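Local coordinates for nucleoporin nup120 (PDB 4GQ2), which serves as a structural component of the nuclear pore complex, whose nucleoporins can also dock transiently associated nuclear transport factors, at residues F188-L193 against K229-S234; P281-P286 against P344-D349; Y287-H292 against S348-I353; S370-V375 against L513-D518. All coordinates share one frame; numbering follows the deposited sequence.

Interaction 1 of 4, residues F188-L193 against K229-S234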
loop_
_atom_site.group_PDB
_atom_site.type_symbol
_atom_site.label_atom_id
_atom_site.label_comp_id
_atom_site.label_asym_id
_atom_site.label_seq_id
_atom_site.Cartn_x
_atom_site.Cartn_y
_atom_site.Cartn_z
ATOM N N PHE A 188 -11.456 43.775 20.257
ATOM C CA PHE A 188 -11.898 43.225 21.532
ATOM C C PHE A 188 -13.352 42.792 21.516
ATOM O O PHE A 188 -14.173 43.376 20.813
ATOM C CB PHE A 188 -11.615 44.209 22.668
ATOM C CG PHE A 188 -10.164 44.582 22.786
ATOM C CD1 PHE A 188 -9.257 43.720 23.401
ATOM C CD2 PHE A 188 -9.697 45.788 22.267
ATOM C CE1 PHE A 188 -7.918 44.063 23.508
ATOM C CE2 PHE A 188 -8.355 46.134 22.371
ATOM C CZ PHE A 188 -7.467 45.272 22.993
ATOM N N PHE A 189 -13.655 41.762 22.304
ATOM C CA PHE A 189 -14.966 41.125 22.295
ATOM C C PHE A 189 -16.113 42.085 22.613
ATOM O O PHE A 189 -17.173 42.013 21.984
ATOM C CB PHE A 189 -14.995 39.935 23.261
ATOM C CG PHE A 189 -16.309 39.215 23.282
ATOM C CD1 PHE A 189 -16.559 38.179 22.392
ATOM C CD2 PHE A 189 -17.307 39.592 24.171
ATOM C CE1 PHE A 189 -17.778 37.521 22.396
ATOM C CE2 PHE A 189 -18.530 38.942 24.181
ATOM C CZ PHE A 189 -18.766 37.903 23.294
ATOM N N ASN A 190 -15.899 42.967 23.593
ATOM C CA ASN A 190 -16.938 43.904 24.035
ATOM C C ASN A 190 -16.866 45.261 23.324
ATOM O O ASN A 190 -17.609 46.184 23.655
ATOM C CB ASN A 190 -16.912 44.076 25.564
ATOM C CG ASN A 190 -17.125 42.763 26.307
ATOM O OD1 ASN A 190 -16.274 41.875 26.281
ATOM N ND2 ASN A 190 -18.257 42.641 26.983
ATOM N N GLY A 191 -15.973 45.368 22.346
ATOM C CA GLY A 191 -15.798 46.595 21.574
ATOM C C GLY A 191 -14.401 47.173 21.696
ATOM O O GLY A 191 -13.739 47.008 22.726
ATOM N N GLY A 192 -13.956 47.860 20.646
ATOM C CA GLY A 192 -12.630 48.469 20.637
ATOM C C GLY A 192 -11.609 47.784 19.743
ATOM O O GLY A 192 -11.806 46.652 19.297
ATOM N N LEU A 193 -10.504 48.482 19.495
ATOM C CA LEU A 193 -9.485 48.035 18.551
ATOM C C LEU A 193 -8.128 48.661 18.869
ATOM O O LEU A 193 -8.005 49.883 18.963
ATOM C CB LEU A 193 -9.906 48.383 17.116
ATOM C CG LEU A 193 -9.000 47.980 15.947
ATOM C CD1 LEU A 193 -9.190 46.515 15.574
ATOM C CD2 LEU A 193 -9.268 48.873 14.746
ATOM N N LYS A 229 -25.104 45.981 31.670
ATOM C CA LYS A 229 -24.367 44.905 32.345
ATOM C C LYS A 229 -22.854 45.038 32.150
ATOM O O LYS A 229 -22.398 45.755 31.255
ATOM C CB LYS A 229 -24.838 43.529 31.850
ATOM C CG LYS A 229 -26.042 42.958 32.584
ATOM C CD LYS A 229 -27.357 43.449 32.002
ATOM C CE LYS A 229 -28.538 42.915 32.794
ATOM N NZ LYS A 229 -29.840 43.226 32.141
ATOM N N ALA A 230 -22.086 44.343 32.991
ATOM C CA ALA A 230 -20.626 44.280 32.853
ATOM C C ALA A 230 -20.226 43.435 31.645
ATOM O O ALA A 230 -19.189 43.676 31.021
ATOM C CB ALA A 230 -19.989 43.739 34.124
ATOM N N ASP A 231 -21.056 42.440 31.338
ATOM C CA ASP A 231 -20.950 41.661 30.111
ATOM C C ASP A 231 -21.887 42.273 29.066
ATOM O O ASP A 231 -23.109 42.100 29.133
ATOM C CB ASP A 231 -21.318 40.198 30.379
ATOM C CG ASP A 231 -21.641 39.433 29.109
ATOM O OD1 ASP A 231 -20.719 39.198 28.297
ATOM O OD2 ASP A 231 -22.823 39.070 28.922
ATOM N N TYR A 232 -21.305 42.992 28.107
ATOM C CA TYR A 232 -22.077 43.805 27.168
ATOM C C TYR A 232 -21.243 44.253 25.965
ATOM O O TYR A 232 -20.062 44.572 26.107
ATOM C CB TYR A 232 -22.663 45.026 27.896
ATOM C CG TYR A 232 -23.199 46.085 26.972
ATOM C CD1 TYR A 232 -24.416 45.906 26.312
ATOM C CD2 TYR A 232 -22.481 47.258 26.737
ATOM C CE1 TYR A 232 -24.908 46.867 25.447
ATOM C CE2 TYR A 232 -22.964 48.228 25.871
ATOM C CZ TYR A 232 -24.177 48.025 25.232
ATOM O OH TYR A 232 -24.666 48.977 24.376
ATOM N N ARG A 233 -21.875 44.312 24.791
ATOM C CA ARG A 233 -21.161 44.586 23.538
ATOM C C ARG A 233 -21.611 45.873 22.849
ATOM O O ARG A 233 -22.800 46.061 22.583
ATOM C CB ARG A 233 -21.314 43.406 22.574
ATOM C CG ARG A 233 -21.165 42.038 23.220
ATOM C CD ARG A 233 -21.040 40.958 22.167
ATOM N NE ARG A 233 -19.785 41.081 21.426
ATOM C CZ ARG A 233 -19.470 40.356 20.360
ATOM N NH1 ARG A 233 -20.321 39.448 19.897
ATOM N NH2 ARG A 233 -18.304 40.540 19.755
ATOM N N SER A 234 -20.654 46.749 22.550
ATOM C CA SER A 234 -20.947 48.039 21.917
ATOM C C SER A 234 -21.217 47.896 20.411
ATOM O O SER A 234 -20.738 46.953 19.784
ATOM C CB SER A 234 -19.819 49.042 22.187
ATOM O OG SER A 234 -18.666 48.767 21.413
#
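R233 reaches out from the loop K229-S234 and closes on F189 in two ways at once. From CB the chain sets CG anti to the carbonyl carbon (chi1 -43°), at the margin of the F189 ring. CD passes over the rim, 3.8 Å from F189 CE2, and a bend at chi3 lays the guanidinium flat on one ring face. There R233 CZ sits 3.9 Å from the ring centroid of F189, the planes only 6° apart, a stacked cation-pi pair, and R233 NH1 lies 4.0 Å from F189 CZ. The same group turns its edge to the backbone: R233 NE and NH2 grip F189 O side-on in two bent bonds of 2.8 and 2.9 Å. Arginine suits this place by offering a flat cationic face and a row of N-H groups together. Beside it, N190 ND2 donates to Y232 O at 2.8 Å, while S234 N gives a longer, nearly straight bond to N190 O (3.3 Å). S234 OG bonds to N236; a CB on G191 would run into this hydroxyl and, at these backbone angles, into N190 O, so glycine fits. The type I turn F188-G191 is thus fastened to the linker entering the next four-stranded sheet, as between neighbouring beta-propeller blades.

Interaction 2 of 4, residues P281-P286 against P344-D349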
loop_
_atom_site.group_PDB
_atom_site.type_symbol
_atom_site.label_atom_id
_atom_site.label_comp_id
_atom_site.label_asym_id
_atom_site.label_seq_id
_atom_site.Cartn_x
_atom_site.Cartn_y
_atom_site.Cartn_z
ATOM N N PRO A 281 -26.654 37.330 14.997
ATOM C CA PRO A 281 -26.063 36.419 15.978
ATOM C C PRO A 281 -26.883 35.123 16.127
ATOM O O PRO A 281 -27.963 35.020 15.541
ATOM C CB PRO A 281 -26.089 37.241 17.283
ATOM C CG PRO A 281 -26.614 38.597 16.924
ATOM C CD PRO A 281 -27.398 38.408 15.667
ATOM N N LEU A 282 -26.393 34.144 16.891
ATOM C CA LEU A 282 -25.120 34.226 17.619
ATOM C C LEU A 282 -24.056 33.282 17.060
ATOM O O LEU A 282 -23.079 32.956 17.741
ATOM C CB LEU A 282 -25.336 33.996 19.127
ATOM C CG LEU A 282 -26.225 32.853 19.640
ATOM C CD1 LEU A 282 -25.505 31.511 19.644
ATOM C CD2 LEU A 282 -26.732 33.183 21.036
ATOM N N GLN A 283 -24.249 32.855 15.814
ATOM C CA GLN A 283 -23.296 31.981 15.132
ATOM C C GLN A 283 -22.060 32.783 14.734
ATOM O O GLN A 283 -22.176 33.909 14.246
ATOM C CB GLN A 283 -23.930 31.332 13.896
ATOM C CG GLN A 283 -25.401 30.950 14.036
ATOM C CD GLN A 283 -26.350 31.995 13.470
ATOM O OE1 GLN A 283 -26.133 33.200 13.612
ATOM N NE2 GLN A 283 -27.414 31.531 12.824
ATOM N N SER A 284 -20.880 32.204 14.950
ATOM C CA SER A 284 -19.625 32.907 14.688
ATOM C C SER A 284 -18.896 32.372 13.458
ATOM O O SER A 284 -18.480 31.210 13.419
ATOM C CB SER A 284 -18.710 32.865 15.911
ATOM O OG SER A 284 -17.620 33.752 15.742
ATOM N N PHE A 285 -18.752 33.241 12.460
ATOM C CA PHE A 285 -18.084 32.922 11.198
ATOM C C PHE A 285 -17.584 34.209 10.533
ATOM O O PHE A 285 -18.038 35.298 10.888
ATOM C CB PHE A 285 -19.032 32.167 10.250
ATOM C CG PHE A 285 -20.439 32.708 10.222
ATOM C CD1 PHE A 285 -20.725 33.934 9.618
ATOM C CD2 PHE A 285 -21.484 31.985 10.791
ATOM C CE1 PHE A 285 -22.020 34.430 9.595
ATOM C CE2 PHE A 285 -22.783 32.474 10.765
ATOM C CZ PHE A 285 -23.051 33.698 10.168
ATOM N N PRO A 286 -16.642 34.093 9.575
ATOM C CA PRO A 286 -16.214 35.299 8.861
ATOM C C PRO A 286 -17.329 35.899 7.998
ATOM O O PRO A 286 -18.167 35.170 7.459
ATOM C CB PRO A 286 -15.045 34.810 7.987
ATOM C CG PRO A 286 -15.194 33.330 7.909
ATOM C CD PRO A 286 -15.842 32.912 9.197
ATOM N N PRO A 344 -30.079 22.119 10.168
ATOM C CA PRO A 344 -29.517 23.430 9.833
ATOM C C PRO A 344 -28.139 23.373 9.165
ATOM O O PRO A 344 -27.392 22.417 9.366
ATOM C CB PRO A 344 -29.419 24.120 11.193
ATOM C CG PRO A 344 -29.225 23.005 12.169
ATOM C CD PRO A 344 -29.869 21.775 11.589
ATOM N N TRP A 345 -27.830 24.397 8.372
ATOM C CA TRP A 345 -26.520 24.566 7.748
ATOM C C TRP A 345 -25.977 25.934 8.066
ATOM O O TRP A 345 -26.692 26.936 7.954
ATOM C CB TRP A 345 -26.615 24.418 6.236
ATOM C CG TRP A 345 -26.702 23.003 5.715
ATOM C CD1 TRP A 345 -27.847 22.309 5.333
ATOM C CD2 TRP A 345 -25.592 22.070 5.460
ATOM N NE1 TRP A 345 -27.534 21.051 4.888
ATOM C CE2 TRP A 345 -26.202 20.840 4.938
ATOM C CE3 TRP A 345 -24.208 22.123 5.613
ATOM C CZ2 TRP A 345 -25.440 19.729 4.592
ATOM C CZ3 TRP A 345 -23.451 20.995 5.259
ATOM C CH2 TRP A 345 -24.053 19.827 4.767
ATOM N N MET A 346 -24.705 25.988 8.456
ATOM C CA MET A 346 -24.042 27.252 8.780
ATOM C C MET A 346 -22.872 27.530 7.851
ATOM O O MET A 346 -22.157 26.618 7.434
ATOM C CB MET A 346 -23.539 27.259 10.225
ATOM C CG MET A 346 -24.625 27.361 11.279
ATOM S SD MET A 346 -23.947 27.717 12.912
ATOM C CE MET A 346 -25.335 27.273 13.955
ATOM N N LEU A 347 -22.678 28.804 7.538
ATOM C CA LEU A 347 -21.499 29.237 6.816
ATOM C C LEU A 347 -20.279 28.994 7.690
ATOM O O LEU A 347 -20.243 29.415 8.847
ATOM C CB LEU A 347 -21.596 30.724 6.456
ATOM C CG LEU A 347 -20.435 31.289 5.642
ATOM C CD1 LEU A 347 -20.327 30.539 4.328
ATOM C CD2 LEU A 347 -20.603 32.778 5.388
ATOM N N SER A 348 -19.292 28.300 7.136
ATOM C CA SER A 348 -18.024 28.103 7.823
ATOM C C SER A 348 -16.995 29.135 7.365
ATOM O O SER A 348 -16.302 29.730 8.188
ATOM C CB SER A 348 -17.498 26.684 7.591
ATOM O OG SER A 348 -16.118 26.594 7.913
ATOM N N ASP A 349 -16.906 29.343 6.053
ATOM C CA ASP A 349 -15.877 30.198 5.485
ATOM C C ASP A 349 -16.151 30.383 3.999
ATOM O O ASP A 349 -16.983 29.675 3.425
ATOM C CB ASP A 349 -14.496 29.560 5.692
ATOM C CG ASP A 349 -13.357 30.561 5.607
ATOM O OD1 ASP A 349 -13.598 31.754 5.316
ATOM O OD2 ASP A 349 -12.202 30.147 5.834
#
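Strand 346-354 forms one outer edge of a mixed sheet in the beta-propeller domain, and a classic beta bulge, S348 and D349 both facing A367, puts an irregularity into its pairing with strand 361-370. Q283-P286 runs beside M346-D349, the two end-to-end directions 19° apart, and meets it by van der Waals contact alone. Before the strand, P344 and W345 serve its other neighbours: P344 O accepts from S370 OG, and the indole of W345 packs on W368 and V375. M346 then points at the loop. Its extended chain crosses Q283 at about a right angle, with M346 SD and CE each 3.7 Å from Q283 CG, a flexible thioether laid against a methylene chain at the surface. L347 is the buried member; its CB lies over one face of the F285 ring, and L347 CD2 comes to 4.4 Å from F285 CD1. The backbone path brings F285 CB to 3.3 Å from L347 O, and the crowded chi1 of 42° then turns the ring so that F285 CD2 lies 3.5 Å from the same L347 O. S348 CB points away from the loop, but S348 O rests 3.4 Å from P286 CD, the ring carbon next to the proline N. D349 closes the walk: its OD2 accepts from I523 N, OD1 accepts from F350 N, and D349 OD1 also touches P286 CG at 3.4 Å.

Interaction 3 of 4, residues Y287-H292 against S348-I353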
loop_
_atom_site.group_PDB
_atom_site.type_symbol
_atom_site.label_atom_id
_atom_site.label_comp_id
_atom_site.label_asym_id
_atom_site.label_seq_id
_atom_site.Cartn_x
_atom_site.Cartn_y
_atom_site.Cartn_z
ATOM N N TYR A 287 -17.336 37.225 7.903
ATOM C CA TYR A 287 -18.321 37.970 7.125
ATOM C C TYR A 287 -17.659 38.617 5.919
ATOM O O TYR A 287 -18.325 38.945 4.941
ATOM C CB TYR A 287 -18.936 39.076 7.976
ATOM C CG TYR A 287 -20.089 38.662 8.855
ATOM C CD1 TYR A 287 -19.871 38.175 10.138
ATOM C CD2 TYR A 287 -21.407 38.795 8.413
ATOM C CE1 TYR A 287 -20.930 37.815 10.953
ATOM C CE2 TYR A 287 -22.476 38.432 9.219
ATOM C CZ TYR A 287 -22.229 37.942 10.488
ATOM O OH TYR A 287 -23.282 37.574 11.291
ATOM N N LEU A 288 -16.346 38.807 6.005
ATOM C CA LEU A 288 -15.601 39.508 4.976
ATOM C C LEU A 288 -14.456 38.678 4.422
ATOM O O LEU A 288 -13.798 37.940 5.161
ATOM C CB LEU A 288 -15.035 40.820 5.532
ATOM C CG LEU A 288 -15.985 41.951 5.937
ATOM C CD1 LEU A 288 -15.179 43.146 6.431
ATOM C CD2 LEU A 288 -16.896 42.363 4.787
ATOM N N THR A 289 -14.226 38.807 3.118
ATOM C CA THR A 289 -12.984 38.344 2.496
ATOM C C THR A 289 -12.623 39.199 1.278
ATOM O O THR A 289 -13.499 39.808 0.663
ATOM C CB THR A 289 -13.037 36.849 2.107
ATOM O OG1 THR A 289 -11.701 36.341 1.979
ATOM C CG2 THR A 289 -13.792 36.643 0.793
ATOM N N SER A 290 -11.338 39.245 0.942
ATOM C CA SER A 290 -10.882 39.983 -0.233
ATOM C C SER A 290 -10.211 39.050 -1.231
ATOM O O SER A 290 -9.737 37.976 -0.854
ATOM C CB SER A 290 -9.932 41.112 0.164
ATOM O OG SER A 290 -8.620 40.637 0.404
ATOM N N ASP A 291 -10.178 39.456 -2.499
ATOM C CA ASP A 291 -9.554 38.638 -3.531
ATOM C C ASP A 291 -8.036 38.726 -3.442
ATOM O O ASP A 291 -7.483 39.767 -3.082
ATOM C CB ASP A 291 -10.071 38.988 -4.931
ATOM C CG ASP A 291 -9.710 40.392 -5.358
ATOM O OD1 ASP A 291 -10.052 41.344 -4.628
ATOM O OD2 ASP A 291 -9.092 40.542 -6.434
ATOM N N HIS A 292 -7.378 37.616 -3.765
ATOM C CA HIS A 292 -5.946 37.443 -3.517
ATOM C C HIS A 292 -5.069 38.074 -4.562
ATOM O O HIS A 292 -3.889 38.339 -4.316
ATOM C CB HIS A 292 -5.611 35.958 -3.377
ATOM C CG HIS A 292 -6.362 35.265 -2.265
ATOM N ND1 HIS A 292 -5.804 35.003 -1.069
ATOM C CD2 HIS A 292 -7.671 34.786 -2.204
ATOM C CE1 HIS A 292 -6.706 34.385 -0.280
ATOM N NE2 HIS A 292 -7.848 34.254 -0.976
ATOM N N SER A 348 -19.292 28.300 7.136
ATOM C CA SER A 348 -18.024 28.103 7.823
ATOM C C SER A 348 -16.995 29.135 7.365
ATOM O O SER A 348 -16.302 29.730 8.188
ATOM C CB SER A 348 -17.498 26.684 7.591
ATOM O OG SER A 348 -16.118 26.594 7.913
ATOM N N ASP A 349 -16.906 29.343 6.053
ATOM C CA ASP A 349 -15.877 30.198 5.485
ATOM C C ASP A 349 -16.151 30.383 3.999
ATOM O O ASP A 349 -16.983 29.675 3.425
ATOM C CB ASP A 349 -14.496 29.560 5.692
ATOM C CG ASP A 349 -13.357 30.561 5.607
ATOM O OD1 ASP A 349 -13.598 31.754 5.316
ATOM O OD2 ASP A 349 -12.202 30.147 5.834
ATOM N N PHE A 350 -15.453 31.333 3.377
ATOM C CA PHE A 350 -15.555 31.538 1.932
ATOM C C PHE A 350 -14.355 32.317 1.397
ATOM O O PHE A 350 -13.674 33.014 2.151
ATOM C CB PHE A 350 -16.902 32.192 1.543
ATOM C CG PHE A 350 -17.100 33.584 2.087
ATOM C CD1 PHE A 350 -17.461 33.786 3.412
ATOM C CD2 PHE A 350 -16.949 34.693 1.262
ATOM C CE1 PHE A 350 -17.646 35.068 3.911
ATOM C CE2 PHE A 350 -17.135 35.978 1.753
ATOM C CZ PHE A 350 -17.486 36.165 3.080
ATOM N N GLN A 351 -14.075 32.164 0.108
ATOM C CA GLN A 351 -12.984 32.899 -0.539
ATOM C C GLN A 351 -13.480 33.599 -1.802
ATOM O O GLN A 351 -14.521 33.233 -2.346
ATOM C CB GLN A 351 -11.819 31.969 -0.903
ATOM C CG GLN A 351 -11.136 31.297 0.267
ATOM C CD GLN A 351 -10.159 32.198 0.978
ATOM O OE1 GLN A 351 -8.975 32.225 0.647
ATOM N NE2 GLN A 351 -10.644 32.942 1.967
ATOM N N LEU A 352 -12.713 34.582 -2.270
ATOM C CA LEU A 352 -13.041 35.321 -3.485
ATOM C C LEU A 352 -11.827 35.425 -4.405
ATOM O O LEU A 352 -10.722 35.742 -3.956
ATOM C CB LEU A 352 -13.574 36.714 -3.130
ATOM C CG LEU A 352 -13.867 37.721 -4.243
ATOM C CD1 LEU A 352 -15.079 37.307 -5.066
ATOM C CD2 LEU A 352 -14.066 39.110 -3.648
ATOM N N ILE A 353 -12.040 35.149 -5.692
ATOM C CA ILE A 353 -10.964 35.167 -6.683
ATOM C C ILE A 353 -11.403 35.873 -7.971
ATOM O O ILE A 353 -12.366 35.457 -8.618
ATOM C CB ILE A 353 -10.467 33.732 -7.016
ATOM C CG1 ILE A 353 -9.978 32.998 -5.759
ATOM C CG2 ILE A 353 -9.350 33.758 -8.057
ATOM C CD1 ILE A 353 -11.015 32.109 -5.109
HETATM O O HOH W 1 -10.954 35.342 -0.340
#
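Two sheets of the beta-propeller meet here through their outermost strands: 288-290, the first strand of a four-stranded antiparallel sheet, crosses 348-353 at -29°, roughly parallel to it. The tight part centres on T289, buried and aimed at the other strand. Its methyl, T289 CG2, lies 3.5 Å from F350 CE2 and also packs beside L352 CB. F350 brings its ring edge to the carbonyl of Y287, two residues before T289, with F350 CZ 3.4 Å from Y287 O, and its packing continues edge-to-face on F310. Further along, D291 CA makes a CA-H...O contact of 3.2 Å with L352 O, while the D291 carboxylate turns off to S354 and F297. Toward partly exposed H292 apolar contacts give way to a bent bond and a bridging water in place of direct strand pairing. H292 NE2 donates to Q351 OE1 (2.8 Å) from above the amide carbonyl plane; OE1 also accepts from F525 N, and Q351 NE2 donates to F350 O, so both ends of the glutamine are held. Threonine suits its place by presenting a methyl to the core and a hydroxyl to the water, which bridges T289 OG1 and S290 O and accepts from L352 N at 2.7 Å.

Interaction 4 of 4, residues S370-V375 against L513-D518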
loop_
_atom_site.group_PDB
_atom_site.type_symbol
_atom_site.label_atom_id
_atom_site.label_comp_id
_atom_site.label_asym_id
_atom_site.label_seq_id
_atom_site.Cartn_x
_atom_site.Cartn_y
_atom_site.Cartn_z
ATOM N N SER A 370 -22.445 21.537 8.941
ATOM C CA SER A 370 -23.559 21.027 9.724
ATOM C C SER A 370 -23.046 19.915 10.619
ATOM O O SER A 370 -23.004 18.747 10.216
ATOM C CB SER A 370 -24.682 20.513 8.820
ATOM O OG SER A 370 -25.836 20.207 9.584
ATOM N N ASN A 371 -22.662 20.286 11.838
ATOM C CA ASN A 371 -21.947 19.387 12.736
ATOM C C ASN A 371 -20.753 18.860 11.929
ATOM O O ASN A 371 -19.958 19.649 11.428
ATOM C CB ASN A 371 -22.861 18.252 13.226
ATOM C CG ASN A 371 -23.984 18.750 14.117
ATOM O OD1 ASN A 371 -23.758 19.542 15.028
ATOM N ND2 ASN A 371 -25.203 18.275 13.862
ATOM N N LEU A 372 -20.613 17.541 11.833
ATOM C CA LEU A 372 -19.513 16.920 11.101
ATOM C C LEU A 372 -19.710 16.759 9.591
ATOM O O LEU A 372 -18.900 16.117 8.920
ATOM C CB LEU A 372 -19.204 15.561 11.737
ATOM C CG LEU A 372 -18.814 15.542 13.214
ATOM C CD1 LEU A 372 -18.676 14.104 13.684
ATOM C CD2 LEU A 372 -17.517 16.308 13.446
ATOM N N ASN A 373 -20.790 17.334 9.068
ATOM C CA ASN A 373 -21.080 17.302 7.637
ATOM C C ASN A 373 -20.623 18.585 6.966
ATOM O O ASN A 373 -20.578 19.636 7.605
ATOM C CB ASN A 373 -22.581 17.103 7.398
ATOM C CG ASN A 373 -23.038 15.684 7.677
ATOM O OD1 ASN A 373 -23.936 15.464 8.486
ATOM N ND2 ASN A 373 -22.424 14.712 7.006
ATOM N N THR A 374 -20.316 18.504 5.671
ATOM C CA THR A 374 -19.711 19.620 4.950
ATOM C C THR A 374 -20.126 19.670 3.473
ATOM O O THR A 374 -20.156 18.642 2.794
ATOM C CB THR A 374 -18.168 19.530 5.030
ATOM O OG1 THR A 374 -17.760 19.394 6.399
ATOM C CG2 THR A 374 -17.513 20.764 4.433
ATOM N N VAL A 375 -20.437 20.870 2.983
ATOM C CA VAL A 375 -20.641 21.094 1.548
ATOM C C VAL A 375 -19.793 22.259 1.051
ATOM O O VAL A 375 -19.725 23.310 1.686
ATOM C CB VAL A 375 -22.125 21.338 1.174
ATOM C CG1 VAL A 375 -22.266 21.598 -0.324
ATOM C CG2 VAL A 375 -22.989 20.146 1.565
ATOM N N LEU A 513 -13.978 7.660 15.870
ATOM C CA LEU A 513 -13.072 8.669 16.396
ATOM C C LEU A 513 -12.605 9.609 15.299
ATOM O O LEU A 513 -12.596 10.831 15.485
ATOM C CB LEU A 513 -11.865 8.007 17.052
ATOM C CG LEU A 513 -12.120 7.174 18.309
ATOM C CD1 LEU A 513 -10.801 6.581 18.758
ATOM C CD2 LEU A 513 -12.741 8.008 19.420
ATOM N N ASP A 514 -12.236 9.038 14.151
ATOM C CA ASP A 514 -11.605 9.819 13.103
ATOM C C ASP A 514 -12.560 10.789 12.461
ATOM O O ASP A 514 -12.138 11.815 11.939
ATOM C CB ASP A 514 -10.993 8.942 12.017
ATOM C CG ASP A 514 -10.109 9.742 11.076
ATOM O OD1 ASP A 514 -9.034 10.209 11.508
ATOM O OD2 ASP A 514 -10.495 9.923 9.913
ATOM N N HIS A 515 -13.842 10.451 12.494
ATOM C CA HIS A 515 -14.884 11.275 11.907
ATOM C C HIS A 515 -15.039 12.608 12.592
ATOM O O HIS A 515 -15.469 13.577 11.971
ATOM C CB HIS A 515 -16.207 10.512 11.863
ATOM C CG HIS A 515 -17.273 11.198 11.055
ATOM N ND1 HIS A 515 -17.019 11.777 9.857
ATOM C CD2 HIS A 515 -18.630 11.385 11.305
ATOM C CE1 HIS A 515 -18.155 12.307 9.368
ATOM N NE2 HIS A 515 -19.142 12.069 10.255
ATOM N N PHE A 516 -14.663 12.685 13.865
ATOM C CA PHE A 516 -14.588 13.978 14.558
ATOM C C PHE A 516 -13.587 14.917 13.879
ATOM O O PHE A 516 -13.773 16.133 13.879
ATOM C CB PHE A 516 -14.246 13.792 16.045
ATOM C CG PHE A 516 -15.359 13.173 16.848
ATOM C CD1 PHE A 516 -16.542 13.880 17.094
ATOM C CD2 PHE A 516 -15.234 11.882 17.357
ATOM C CE1 PHE A 516 -17.578 13.307 17.819
ATOM C CE2 PHE A 516 -16.266 11.306 18.093
ATOM C CZ PHE A 516 -17.438 12.020 18.323
ATOM N N GLY A 517 -12.533 14.344 13.293
ATOM C CA GLY A 517 -11.546 15.117 12.546
ATOM C C GLY A 517 -12.030 15.652 11.201
ATOM O O GLY A 517 -11.311 16.407 10.532
ATOM N N ASP A 518 -13.242 15.268 10.807
ATOM C CA ASP A 518 -13.824 15.703 9.528
ATOM C C ASP A 518 -14.544 17.051 9.588
ATOM O O ASP A 518 -14.983 17.566 8.554
ATOM C CB ASP A 518 -14.750 14.626 8.959
ATOM C CG ASP A 518 -14.005 13.350 8.613
ATOM O OD1 ASP A 518 -12.852 13.442 8.138
ATOM O OD2 ASP A 518 -14.563 12.256 8.823
#
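L372 meets H515 obliquely, with both methyls against H515 O. The leucine CB points toward L513-D518, and a chi1 of -59° places CG beside its own backbone N. L372 CB hangs off-centre above the imidazole, 4.2 Å from the ring centroid of H515, in a CH-pi contact. The two methyls go further in: L372 CD1 comes to 3.6 Å from H515 CD2 and to 4.0 Å from F516 CD1, whereas L372 CD2 leans on the backbone, 3.8 Å from F516 O. A branched aliphatic tip suits this position because it can touch both rings and the H515 and F516 carbonyl oxygens. L372 occupies the third position of a type II' turn from S370 to N373, closed by backbone bonds in both directions between S370 and N373. This is the tight two-residue hairpin that links strands 361-370 and 373-382 of the propeller domain's mixed sheet, and its tip presses on L513-D518, which keeps helical backbone angles throughout. The H515 ring is held at its edge by its own segment. With CG anti to the backbone N (chi1 -170°), H515 ND1 donates to D518 OD2 at 2.7 Å, nearly in the ring plane and along the anti lone pair of the carboxylate. The negative charge might favour a protonated histidine, although D518 OD1 already pairs with K539, which would weaken that pull. F516 turns its CB away from the hairpin, and its ring makes a cation-pi contact with K52.

In the fold
From the N terminus, the first closure is interaction 1, which brings a hairpin turn back against the linker that follows its own sheet, across 35 intervening residues. Interactions 2 and 3 come next and are continuous: P281-H292 runs alongside P344-I353, so their loops overlap and cross, sharing S348 and D349 on strand 346-354. Together they set the sheet begun by strand 288-290 against the large mixed sheet, into which strand 3-11 from the chain start is also built. Interaction 4 follows in series and closes the longest loop, 137 residues rich in helix, joining that same sheet to helix 492-515; W345 and S370 connect it with interaction 2. Interaction 1 stands apart, about 20 Å from interaction 2 between centres.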